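Local coordinates for putative NAD(P)H-flavin oxidoreductase (Neisseria meningitidis serogroup A / serotype 4A, PDB 6WT2), which probably reduces nitro compounds such as chloramphenicol with NAD(P)H through bound flavin mononucleotide, as expected of an NfsB-like nitroreductase, at residues R19-H24 with S167-G172; Q37-L42 with T158-A163; W55-V60 with V87-K92; Q148-L153 with V196-T201. All coordinates share one frame; numbering follows the deposited sequence.

Contact 1 of 4, residues R19-H24 with S167-G172. With FMN (flavin mononucleotide), chain G; NIO (nicotinic acid), chain H.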
# COMPACT_ATOMS: atom_id res chain seq x y z
N ARG A 19 -0.22 13.45 -8.94
CA ARG A 19 0.74 13.01 -7.93
C ARG A 19 2.10 12.74 -8.56
O ARG A 19 2.23 11.90 -9.46
CB ARG A 19 0.26 11.76 -7.20
CG ARG A 19 0.96 11.61 -5.83
CD ARG A 19 1.32 10.15 -5.48
NE ARG A 19 1.86 9.46 -6.65
CZ ARG A 19 3.15 9.41 -6.99
NH1 ARG A 19 4.08 10.00 -6.25
NH2 ARG A 19 3.52 8.77 -8.10
N LYS A 20 3.10 13.47 -8.08
CA LYS A 20 4.48 13.27 -8.47
C LYS A 20 5.31 13.40 -7.21
O LYS A 20 4.99 14.22 -6.35
CB LYS A 20 4.94 14.29 -9.53
CG LYS A 20 3.99 14.43 -10.71
CD LYS A 20 4.42 15.56 -11.61
CE LYS A 20 3.62 15.57 -12.91
NZ LYS A 20 4.33 16.39 -13.94
N SER A 21 6.36 12.60 -7.09
CA SER A 21 7.19 12.72 -5.90
C SER A 21 7.90 14.07 -5.90
O SER A 21 8.54 14.45 -6.88
CB SER A 21 8.19 11.58 -5.82
OG SER A 21 7.51 10.38 -5.50
N CYS A 22 7.75 14.80 -4.79
CA CYS A 22 8.28 16.15 -4.66
C CYS A 22 9.36 16.16 -3.59
O CYS A 22 9.09 15.82 -2.43
CB CYS A 22 7.16 17.12 -4.30
SG CYS A 22 7.71 18.79 -3.89
N ARG A 23 10.58 16.58 -3.96
CA ARG A 23 11.67 16.63 -3.00
C ARG A 23 11.93 18.02 -2.45
O ARG A 23 12.66 18.15 -1.45
CB ARG A 23 12.96 16.07 -3.60
CG ARG A 23 12.98 14.56 -3.66
CD ARG A 23 12.31 14.05 -4.93
NE ARG A 23 12.33 12.59 -5.00
CZ ARG A 23 12.01 11.90 -6.09
NH1 ARG A 23 11.65 12.53 -7.20
NH2 ARG A 23 12.04 10.58 -6.06
N HIS A 24 11.32 19.06 -3.03
CA HIS A 24 11.65 20.44 -2.71
C HIS A 24 10.36 21.24 -2.66
O HIS A 24 9.72 21.47 -3.69
CB HIS A 24 12.60 21.04 -3.75
CG HIS A 24 13.86 20.26 -3.90
ND1 HIS A 24 14.88 20.31 -2.98
CD2 HIS A 24 14.26 19.39 -4.86
CE1 HIS A 24 15.86 19.52 -3.37
NE2 HIS A 24 15.51 18.94 -4.50
N SER A 167 3.32 15.71 -2.43
CA SER A 167 3.81 14.78 -1.42
C SER A 167 5.04 14.05 -1.96
O SER A 167 5.43 14.20 -3.12
CB SER A 167 2.72 13.78 -1.01
OG SER A 167 2.24 13.07 -2.14
N CYS A 168 5.67 13.26 -1.07
CA CYS A 168 6.74 12.32 -1.46
C CYS A 168 6.71 11.17 -0.46
O CYS A 168 6.72 11.43 0.76
CB CYS A 168 8.13 12.95 -1.47
SG CYS A 168 9.43 11.89 -2.25
N PRO A 169 6.65 9.92 -0.92
CA PRO A 169 6.86 8.79 -0.00
C PRO A 169 8.34 8.65 0.30
O PRO A 169 9.20 9.00 -0.51
CB PRO A 169 6.34 7.58 -0.80
CG PRO A 169 6.16 8.08 -2.27
CD PRO A 169 6.66 9.50 -2.33
N VAL A 170 8.66 8.15 1.50
CA VAL A 170 10.05 8.16 1.96
C VAL A 170 10.38 6.86 2.70
O VAL A 170 9.80 6.58 3.76
CB VAL A 170 10.36 9.36 2.88
CG1 VAL A 170 11.81 9.27 3.36
CG2 VAL A 170 10.12 10.68 2.15
N GLU A 171 11.34 6.11 2.16
CA GLU A 171 12.01 5.02 2.86
C GLU A 171 13.47 5.33 3.14
O GLU A 171 14.13 4.54 3.82
CB GLU A 171 11.93 3.71 2.06
CG GLU A 171 10.61 2.96 2.16
CD GLU A 171 10.55 1.80 1.17
OE1 GLU A 171 11.54 1.60 0.43
OE2 GLU A 171 9.54 1.08 1.12
N GLY A 172 13.99 6.44 2.63
CA GLY A 172 15.41 6.71 2.68
C GLY A 172 15.89 7.24 4.02
O GLY A 172 16.29 8.40 4.14
N1 FMN G . 11.92 9.48 -3.06
C2 FMN G . 12.96 10.08 -2.43
O2 FMN G . 13.47 11.09 -2.96
N3 FMN G . 13.43 9.66 -1.24
C4 FMN G . 12.96 8.57 -0.62
O4 FMN G . 13.35 8.22 0.52
C4A FMN G . 11.85 7.85 -1.26
N5 FMN G . 11.40 6.69 -0.74
C5A FMN G . 10.31 6.09 -1.27
C6 FMN G . 9.65 5.09 -0.54
C7 FMN G . 8.54 4.47 -1.09
C7M FMN G . 7.82 3.38 -0.34
C8 FMN G . 8.02 4.91 -2.42
C8M FMN G . 6.74 4.30 -2.94
C9 FMN G . 8.63 5.94 -3.11
C9A FMN G . 9.72 6.60 -2.55
N10 FMN G . 10.33 7.69 -3.21
C10 FMN G . 11.43 8.31 -2.60
C1' FMN G . 9.78 8.19 -4.48
C2' FMN G . 10.19 7.32 -5.68
O2' FMN G . 11.57 7.55 -6.06
C3' FMN G . 9.20 7.64 -6.80
O3' FMN G . 7.89 7.24 -6.38
C4' FMN G . 9.49 6.96 -8.15
O4' FMN G . 10.79 7.31 -8.60
C5' FMN G . 8.45 7.36 -9.18
O5' FMN G . 8.43 8.77 -9.36
P FMN G . 7.02 9.55 -9.17
O1P FMN G . 6.59 9.05 -7.82
O2P FMN G . 7.28 11.02 -9.22
O3P FMN G . 6.08 9.07 -10.24
N NIO H . 16.25 6.55 -1.09
C1 NIO H . 15.70 6.97 -2.23
C2 NIO H . 14.65 6.27 -2.79
C3 NIO H . 14.16 5.12 -2.18
C4 NIO H . 14.76 4.70 -1.00
C5 NIO H . 15.81 5.44 -0.48
C6 NIO H . 14.03 6.74 -4.07
O1 NIO H . 12.97 6.21 -4.42
O2 NIO H . 14.58 7.64 -4.72
O HOH W 1 3.99 11.64 -3.95
O HOH W 2 2.79 15.28 -5.48

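Contact 2 of 4, residues Q37-L42 with T158-A163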
# COMPACT_ATOMS: atom_id res chain seq x y z
N GLN A 37 -6.33 17.64 7.96
CA GLN A 37 -7.26 16.69 8.56
C GLN A 37 -7.88 15.80 7.49
O GLN A 37 -8.14 14.61 7.73
CB GLN A 37 -8.36 17.41 9.33
CG GLN A 37 -7.90 18.19 10.54
CD GLN A 37 -7.63 17.30 11.75
OE1 GLN A 37 -8.41 16.39 12.05
NE2 GLN A 37 -6.52 17.57 12.45
N PHE A 38 -8.18 16.38 6.33
CA PHE A 38 -8.69 15.59 5.21
C PHE A 38 -7.69 14.52 4.78
O PHE A 38 -8.08 13.37 4.51
CB PHE A 38 -9.04 16.53 4.05
CG PHE A 38 -8.89 15.92 2.67
CD1 PHE A 38 -9.87 15.08 2.16
CD2 PHE A 38 -7.79 16.22 1.88
CE1 PHE A 38 -9.73 14.53 0.89
CE2 PHE A 38 -7.64 15.68 0.60
CZ PHE A 38 -8.62 14.83 0.11
N ILE A 39 -6.40 14.86 4.76
CA ILE A 39 -5.38 13.88 4.40
C ILE A 39 -5.32 12.76 5.43
O ILE A 39 -5.31 11.57 5.09
CB ILE A 39 -4.01 14.57 4.24
CG1 ILE A 39 -4.05 15.55 3.06
CG2 ILE A 39 -2.91 13.55 4.04
CD1 ILE A 39 -2.79 16.42 2.96
N LEU A 40 -5.29 13.11 6.72
CA LEU A 40 -5.30 12.07 7.75
C LEU A 40 -6.54 11.19 7.62
O LEU A 40 -6.48 9.98 7.89
CB LEU A 40 -5.25 12.69 9.15
CG LEU A 40 -3.98 13.48 9.53
CD1 LEU A 40 -4.23 14.27 10.82
CD2 LEU A 40 -2.79 12.55 9.70
N GLU A 41 -7.66 11.77 7.22
CA GLU A 41 -8.89 10.99 7.13
C GLU A 41 -8.78 9.93 6.03
O GLU A 41 -9.31 8.82 6.19
CB GLU A 41 -10.09 11.90 6.89
CG GLU A 41 -11.43 11.20 7.06
CD GLU A 41 -11.70 10.81 8.52
OE1 GLU A 41 -11.23 11.52 9.44
OE2 GLU A 41 -12.38 9.78 8.73
N LEU A 42 -8.09 10.25 4.93
CA LEU A 42 -7.91 9.25 3.89
C LEU A 42 -7.16 8.04 4.43
O LEU A 42 -7.46 6.90 4.07
CB LEU A 42 -7.17 9.85 2.70
CG LEU A 42 -7.86 11.05 2.06
CD1 LEU A 42 -6.91 11.77 1.11
CD2 LEU A 42 -9.12 10.61 1.32
N THR A 158 -2.37 10.02 -2.89
CA THR A 158 -3.24 10.21 -4.05
C THR A 158 -4.32 11.24 -3.76
O THR A 158 -4.51 12.19 -4.53
CB THR A 158 -3.86 8.87 -4.45
OG1 THR A 158 -2.81 8.02 -4.94
CG2 THR A 158 -4.91 9.08 -5.54
N GLY A 159 -5.01 11.09 -2.63
CA GLY A 159 -6.05 12.03 -2.28
C GLY A 159 -5.52 13.44 -2.13
O GLY A 159 -6.12 14.40 -2.63
N ALA A 160 -4.39 13.60 -1.44
CA ALA A 160 -3.73 14.90 -1.37
C ALA A 160 -3.50 15.49 -2.75
O ALA A 160 -3.85 16.65 -3.02
CB ALA A 160 -2.39 14.78 -0.65
N ALA A 161 -2.88 14.71 -3.64
CA ALA A 161 -2.57 15.19 -4.98
C ALA A 161 -3.83 15.57 -5.74
O ALA A 161 -3.85 16.57 -6.46
CB ALA A 161 -1.80 14.12 -5.74
N MSE A 162 -4.91 14.80 -5.58
CA MSE A 162 -6.14 15.11 -6.30
C MSE A 162 -6.69 16.46 -5.90
O MSE A 162 -7.29 17.16 -6.72
CB MSE A 162 -7.18 14.01 -6.06
CG MSE A 162 -6.82 12.72 -6.76
SE MSE A 162 -8.21 11.37 -6.59
CE MSE A 162 -9.41 12.02 -7.97
N ALA A 163 -6.44 16.85 -4.64
CA ALA A 163 -6.87 18.13 -4.11
C ALA A 163 -5.83 19.24 -4.28
O ALA A 163 -6.05 20.36 -3.80
CB ALA A 163 -7.24 17.99 -2.62

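Contact 3 of 4, residues W55-V60 with V87-K92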
# COMPACT_ATOMS: atom_id res chain seq x y z
N TRP A 55 -1.98 0.65 12.36
CA TRP A 55 -1.14 1.80 12.07
C TRP A 55 -1.33 2.89 13.12
O TRP A 55 -2.37 2.98 13.77
CB TRP A 55 -1.44 2.37 10.69
CG TRP A 55 -2.93 2.51 10.36
CD1 TRP A 55 -3.87 3.25 11.03
CD2 TRP A 55 -3.60 1.93 9.25
NE1 TRP A 55 -5.09 3.14 10.40
CE2 TRP A 55 -4.94 2.34 9.29
CE3 TRP A 55 -3.18 1.10 8.20
CZ2 TRP A 55 -5.88 1.94 8.35
CZ3 TRP A 55 -4.11 0.70 7.26
CH2 TRP A 55 -5.44 1.12 7.33
N GLN A 56 -0.28 3.69 13.28
CA GLN A 56 -0.35 5.02 13.89
C GLN A 56 0.28 5.99 12.91
O GLN A 56 1.20 5.61 12.19
CB GLN A 56 0.40 5.08 15.23
CG GLN A 56 -0.03 4.07 16.24
CD GLN A 56 -1.28 4.51 16.98
OE1 GLN A 56 -2.40 4.23 16.54
NE2 GLN A 56 -1.10 5.20 18.09
N PHE A 57 -0.21 7.24 12.87
CA PHE A 57 0.37 8.28 12.02
C PHE A 57 1.04 9.30 12.94
O PHE A 57 0.35 10.05 13.65
CB PHE A 57 -0.69 8.97 11.16
CG PHE A 57 -1.59 8.03 10.40
CD1 PHE A 57 -1.10 6.87 9.83
CD2 PHE A 57 -2.94 8.34 10.24
CE1 PHE A 57 -1.94 6.00 9.15
CE2 PHE A 57 -3.78 7.47 9.54
CZ PHE A 57 -3.27 6.30 9.00
N VAL A 58 2.37 9.33 12.94
CA VAL A 58 3.12 10.30 13.74
C VAL A 58 3.35 11.54 12.87
O VAL A 58 4.09 11.50 11.89
CB VAL A 58 4.46 9.73 14.22
CG1 VAL A 58 5.17 10.75 15.11
CG2 VAL A 58 4.24 8.41 14.94
N VAL A 59 2.68 12.63 13.23
CA VAL A 59 2.80 13.90 12.52
C VAL A 59 3.93 14.68 13.17
O VAL A 59 3.83 15.08 14.33
CB VAL A 59 1.49 14.69 12.54
CG1 VAL A 59 1.54 15.83 11.55
CG2 VAL A 59 0.33 13.77 12.23
N VAL A 60 5.01 14.89 12.43
CA VAL A 60 6.24 15.43 12.98
C VAL A 60 6.35 16.88 12.52
O VAL A 60 6.98 17.20 11.50
CB VAL A 60 7.45 14.59 12.56
CG1 VAL A 60 8.72 15.12 13.20
CG2 VAL A 60 7.22 13.14 12.95
N VAL A 87 4.75 12.86 7.96
CA VAL A 87 4.07 11.75 8.64
C VAL A 87 5.02 10.56 8.64
O VAL A 87 5.54 10.19 7.58
CB VAL A 87 2.73 11.40 7.97
CG1 VAL A 87 2.07 10.21 8.67
CG2 VAL A 87 1.79 12.59 7.96
N VAL A 88 5.26 10.00 9.81
CA VAL A 88 5.98 8.74 9.94
C VAL A 88 4.95 7.70 10.34
O VAL A 88 4.27 7.85 11.36
CB VAL A 88 7.11 8.84 10.99
CG1 VAL A 88 7.79 7.48 11.15
CG2 VAL A 88 8.11 9.95 10.61
N PHE A 89 4.84 6.66 9.52
CA PHE A 89 3.86 5.60 9.73
C PHE A 89 4.45 4.53 10.64
O PHE A 89 5.56 4.04 10.39
CB PHE A 89 3.45 4.97 8.39
CG PHE A 89 2.71 5.90 7.47
CD1 PHE A 89 1.34 5.83 7.35
CD2 PHE A 89 3.41 6.84 6.71
CE1 PHE A 89 0.66 6.68 6.48
CE2 PHE A 89 2.74 7.71 5.86
CZ PHE A 89 1.37 7.62 5.73
N LEU A 90 3.71 4.18 11.68
CA LEU A 90 4.05 3.07 12.55
C LEU A 90 3.16 1.88 12.23
O LEU A 90 1.97 2.05 11.92
CB LEU A 90 3.86 3.43 14.03
CG LEU A 90 4.52 4.71 14.50
CD1 LEU A 90 4.18 4.91 16.02
CD2 LEU A 90 6.02 4.70 14.24
N ALA A 91 3.71 0.68 12.35
CA ALA A 91 2.92 -0.54 12.20
C ALA A 91 2.94 -1.32 13.51
O ALA A 91 3.93 -1.30 14.26
CB ALA A 91 3.45 -1.40 11.03
N LYS A 92 1.83 -1.99 13.80
CA LYS A 92 1.71 -2.79 15.01
C LYS A 92 2.68 -3.96 15.01
O LYS A 92 2.79 -4.69 14.01
CB LYS A 92 0.29 -3.31 15.14
CG LYS A 92 -0.01 -3.92 16.51
CD LYS A 92 0.03 -2.84 17.58
CE LYS A 92 -0.12 -3.40 19.00
NZ LYS A 92 1.12 -4.11 19.44

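Contact 4 of 4, residues Q148-L153 with V196-T201. With FMN (flavin mononucleotide), chain K.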
# COMPACT_ATOMS: atom_id res chain seq x y z
N GLN A 148 -0.09 -3.29 5.28
CA GLN A 148 -1.33 -2.54 5.41
C GLN A 148 -1.06 -1.03 5.43
O GLN A 148 -1.80 -0.26 4.81
CB GLN A 148 -2.10 -2.96 6.67
CG GLN A 148 -2.11 -4.48 6.99
CD GLN A 148 -2.65 -5.33 5.84
OE1 GLN A 148 -3.67 -5.01 5.23
NE2 GLN A 148 -1.96 -6.44 5.56
N THR A 149 0.01 -0.60 6.11
CA THR A 149 0.27 0.83 6.20
C THR A 149 0.60 1.46 4.85
O THR A 149 0.42 2.67 4.68
CB THR A 149 1.42 1.12 7.18
OG1 THR A 149 2.67 0.72 6.60
CG2 THR A 149 1.20 0.40 8.51
N TYR A 150 1.07 0.66 3.90
CA TYR A 150 1.36 1.21 2.58
C TYR A 150 0.07 1.46 1.79
O TYR A 150 0.09 2.26 0.84
CB TYR A 150 2.29 0.27 1.81
CG TYR A 150 3.78 0.43 2.14
CD1 TYR A 150 4.70 0.81 1.16
CD2 TYR A 150 4.26 0.19 3.42
CE1 TYR A 150 6.05 0.94 1.45
CE2 TYR A 150 5.61 0.33 3.72
CZ TYR A 150 6.50 0.70 2.74
OH TYR A 150 7.84 0.83 3.04
N ILE A 151 -1.03 0.80 2.16
CA ILE A 151 -2.33 1.17 1.61
C ILE A 151 -2.71 2.57 2.05
O ILE A 151 -3.09 3.42 1.23
CB ILE A 151 -3.41 0.16 2.04
CG1 ILE A 151 -3.01 -1.26 1.67
CG2 ILE A 151 -4.76 0.55 1.44
CD1 ILE A 151 -4.03 -2.29 2.17
N ALA A 152 -2.63 2.83 3.36
CA ALA A 152 -2.92 4.16 3.87
C ALA A 152 -2.00 5.20 3.26
O ALA A 152 -2.44 6.29 2.89
CB ALA A 152 -2.80 4.18 5.39
N LEU A 153 -0.71 4.88 3.16
CA LEU A 153 0.24 5.77 2.50
C LEU A 153 -0.22 6.12 1.08
O LEU A 153 -0.32 7.30 0.72
CB LEU A 153 1.62 5.12 2.47
CG LEU A 153 2.66 5.82 1.59
CD1 LEU A 153 3.18 7.04 2.31
CD2 LEU A 153 3.78 4.86 1.24
N VAL A 196 8.61 1.46 13.13
CA VAL A 196 8.55 2.38 12.00
C VAL A 196 8.42 1.60 10.69
O VAL A 196 9.12 0.62 10.45
CB VAL A 196 9.78 3.30 11.99
CG1 VAL A 196 9.87 4.04 10.66
CG2 VAL A 196 9.69 4.29 13.18
N SER A 197 7.50 2.05 9.84
CA SER A 197 7.13 1.38 8.60
C SER A 197 7.61 2.12 7.36
O SER A 197 8.28 1.53 6.49
CB SER A 197 5.60 1.23 8.54
OG SER A 197 5.23 0.68 7.30
N VAL A 198 7.27 3.41 7.26
CA VAL A 198 7.51 4.24 6.08
C VAL A 198 7.19 5.68 6.48
O VAL A 198 6.58 5.91 7.54
CB VAL A 198 6.64 3.77 4.89
CG1 VAL A 198 5.16 4.02 5.20
CG2 VAL A 198 7.08 4.40 3.54
N ALA A 199 7.62 6.66 5.69
CA ALA A 199 7.30 8.06 5.95
C ALA A 199 6.78 8.71 4.68
O ALA A 199 6.88 8.15 3.58
CB ALA A 199 8.53 8.82 6.49
N ALA A 200 6.20 9.90 4.84
CA ALA A 200 5.76 10.70 3.71
C ALA A 200 5.85 12.18 4.07
O ALA A 200 5.56 12.56 5.20
CB ALA A 200 4.32 10.38 3.31
N THR A 201 6.24 13.00 3.10
CA THR A 201 6.20 14.45 3.24
C THR A 201 5.02 15.00 2.45
O THR A 201 4.56 14.40 1.49
CB THR A 201 7.51 15.09 2.74
OG1 THR A 201 7.73 14.78 1.35
CG2 THR A 201 8.69 14.56 3.55
N1 FMN K . -12.02 -9.32 3.01
C2 FMN K . -12.44 -10.59 2.73
O2 FMN K . -13.66 -10.82 2.80
N3 FMN K . -11.59 -11.61 2.51
C4 FMN K . -10.25 -11.42 2.47
O4 FMN K . -9.47 -12.35 2.17
C4A FMN K . -9.73 -10.07 2.70
N5 FMN K . -8.41 -9.85 2.83
C5A FMN K . -7.96 -8.59 2.93
C6 FMN K . -6.61 -8.34 2.68
C7 FMN K . -6.14 -7.04 2.82
C7M FMN K . -4.69 -6.76 2.55
C8 FMN K . -7.10 -5.93 3.02
C8M FMN K . -6.63 -4.49 3.05
C9 FMN K . -8.44 -6.18 3.26
C9A FMN K . -8.91 -7.46 3.13
N10 FMN K . -10.29 -7.71 3.28
C10 FMN K . -10.72 -9.03 3.07
C1' FMN K . -11.25 -6.62 3.50
C2' FMN K . -11.22 -6.14 4.96
O2' FMN K . -11.94 -7.07 5.78
C3' FMN K . -11.89 -4.79 5.02
O3' FMN K . -11.07 -3.86 4.31
C4' FMN K . -12.08 -4.28 6.45
O4' FMN K . -12.88 -5.24 7.15
C5' FMN K . -12.78 -2.92 6.44
O5' FMN K . -13.94 -3.00 5.62
P FMN K . -14.13 -1.93 4.43
O1P FMN K . -14.03 -0.59 5.10
O2P FMN K . -15.46 -2.27 3.82
O3P FMN K . -12.96 -2.26 3.52

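Contact 1 of 4, residues R19-H24 with S167-G172
Cys22, in an irregular loop, is tied to Ser167 near the start of strand 166-170 by one backbone hydrogen bond, Cys22 N to Ser167 O at 2.9 Å, and Cys22 O rests on the CB of Cys168. Two waters fill in the join: one bridges Arg19 NH1 to Ser167 OG, the other Lys20 O to Ser167 N. The Arg19 chain, bent at chi2 and chi3, turns the edge of its guanidinium to the FMN phosphate, where NH1 and NH2 both donate to O1P, each at 3.1 Å. Ser21 grips the same phosphate twice, its N bonding O2P at 2.8 Å and its OG bonding O1P. Arg23 reaches the other end of the cofactor: NE donates almost straight (165°) to FMN O2 at 2.8 Å, and NH2 to N1 at 3.2 Å. From the strand side, Pro169 CG lies 3.4 Å from FMN C9 over one flavin face, the nicotinic acid lying over the opposite face. Glu171 N donates to FMN N5 at 3.0 Å. Gly172 N donates to FMN O4 at 2.8 Å. FMN is also hydrogen-bonded to Arg214 and Gly75 O. The phosphate charge is thus probably balanced by Arg19 and Arg214, while Arg23 beside N1 and O2 would probably stabilise negative charge on the reduced flavin, with a backbone N-H held at N5, the atom that exchanges hydride in flavoenzymes.

Contact 2 of 4, residues Q37-L42 with T158-A163
Helix-helix packing in the alpha/beta nitroreductase fold brings Leu42, Phe38 and Ile39 of helix 33-44 against Gly159 and Ala160 near the C-terminal end of the long helix 138-162 and Ala163 just beyond it. The two short segments run roughly antiparallel at 144°, with axes 9.5 Å apart. Larger side chains on one helix meet small residues at the end of the other. Leu42 CD1 presses on the bare backbone of Gly159, 3.5 Å from CA. Phe38 sets the edge of its ring to the same residue: CZ lies 3.7 Å from Gly159 O, close to the plane of the ring. That oxygen also accepts the helical hydrogen bond from Ala163 N, at 3.2 Å. The adjacent ring atom, Phe38 CE2, touches the Ala163 methyl, CB, at 4.0 Å. The interface is apolar and buried, and it is covered in part by the second subunit, whose Val12 packs on Phe38 and whose Phe16 packs on Leu42. Ile165, in the loop leading on to strand 166-170, touches both Ile39 and Ala160. These two also meet directly, with Ile39 CD1 4.0 Å from Ala160 CB and CG1 only slightly farther off.

Contact 3 of 4, residues W55-V60 with V87-K92
Gln56 with Leu90, and Val58 with Val88, are two hydrogen-bonded pairs joining antiparallel strands 55-59 and 85-92, and Val60 continues the pairing to Leu86. All four backbone N-H groups of the two pairs and all four carbonyls are used. Leu90 N gives a nearly straight bond (175°) to Gln56 O at 2.9 Å, while the return bond from Gln56 N to Leu90 O is 3.1 Å, its donor lying above the carbonyl plane. Val58 N to Val88 O is 2.9 Å and Val88 N to Val58 O 2.8 Å. Two carbonyls take a CA-H contact as well: Leu90 O lies 3.1 Å from Trp55 CA, and Val58 O 3.3 Å from Val87 CA. Among the side chains, Val58 CG2 lies 3.7 Å from Leu90 CD1 on one face. On the other, Phe57 and Phe89 meet through their CD1 atoms at 3.6 Å, their planes inclined at 71°. On its other edge strand 85-92 pairs with strand 194-203, Val87 with Ala200 and Phe89 with Ser197 and Val198. Phe57, Val58 and Val59 pair in parallel with a strand of the second subunit, extending the sheet across the interface. Helix 138-162 packs on Phe89 and Ala91, and helix 33-44 on Val59 and Val87.

Contact 4 of 4, residues Q148-L153 with V196-T201
Ser197 and Val198, though consecutive on strand 194-203, both point their side chains at helix 138-162, Ser197 meeting Thr149 and Tyr150 and Val198 meeting Tyr150 and Leu153. A beta bulge brings this about: both residues lie opposite Phe89 of the neighbouring strand, and Ser197 has a helix-like psi of -54°. Here the long helix of the nitroreductase fold lies on its sheet, its segment nearly parallel to the strand (11°) and the axes 8.7 Å apart. Ser197 OG donates a short hydrogen bond of 2.7 Å to Thr149 OG1. That oxygen sits between its own backbone N and carbonyl carbon (chi1 72°) and is bonded back to Cys146 O of the preceding turn, so a buried hydroxyl pair is anchored to the helix. The same Ser197 OG meets the edge of the Tyr150 ring, 3.6 Å from CE2, while Val198 CG1 lies over one ring face, 4.0 Å from Tyr150 CE2. Tyr150 OH has its polar partner in Glu171 OE2, which links the ring to the flavin site. One turn on from Thr149, Leu153 CD1 packs on Ala200 CB at 3.7 Å and its CD2 on Val198 CG2 at 4.0 Å. The helix also borders the FMN held largely by the second subunit: Gln148 OE1, bonded to Ser49 N, lies 3.4 Å from its C7M, and Ile151 CD1 3.5 Å from C8M.

How the contacts relate
Along the chain, contact 1 encloses contact 2, which encloses contact 3, while contact 4 opens after contact 3 has closed and crosses contacts 1 and 2. Contacts 1, 3 and 4 reach one antiparallel sheet, ordered 55-59, 85-92, 194-203, 166-170. Contacts 3 and 4 are closest, their centres 7 Å apart; the centres of contacts 1 and 4 are about 12 Å apart, and they meet where strands 166-170 and 194-203 pair. Contacts 2 and 4 share helix 138-162, their centres 14 Å apart. All four touch the second subunit; contact 1 and Tyr150 of contact 4 line one FMN, while Gln148 and Ile151 border the FMN held mainly by the second subunit, which ties cofactor binding to the dimer.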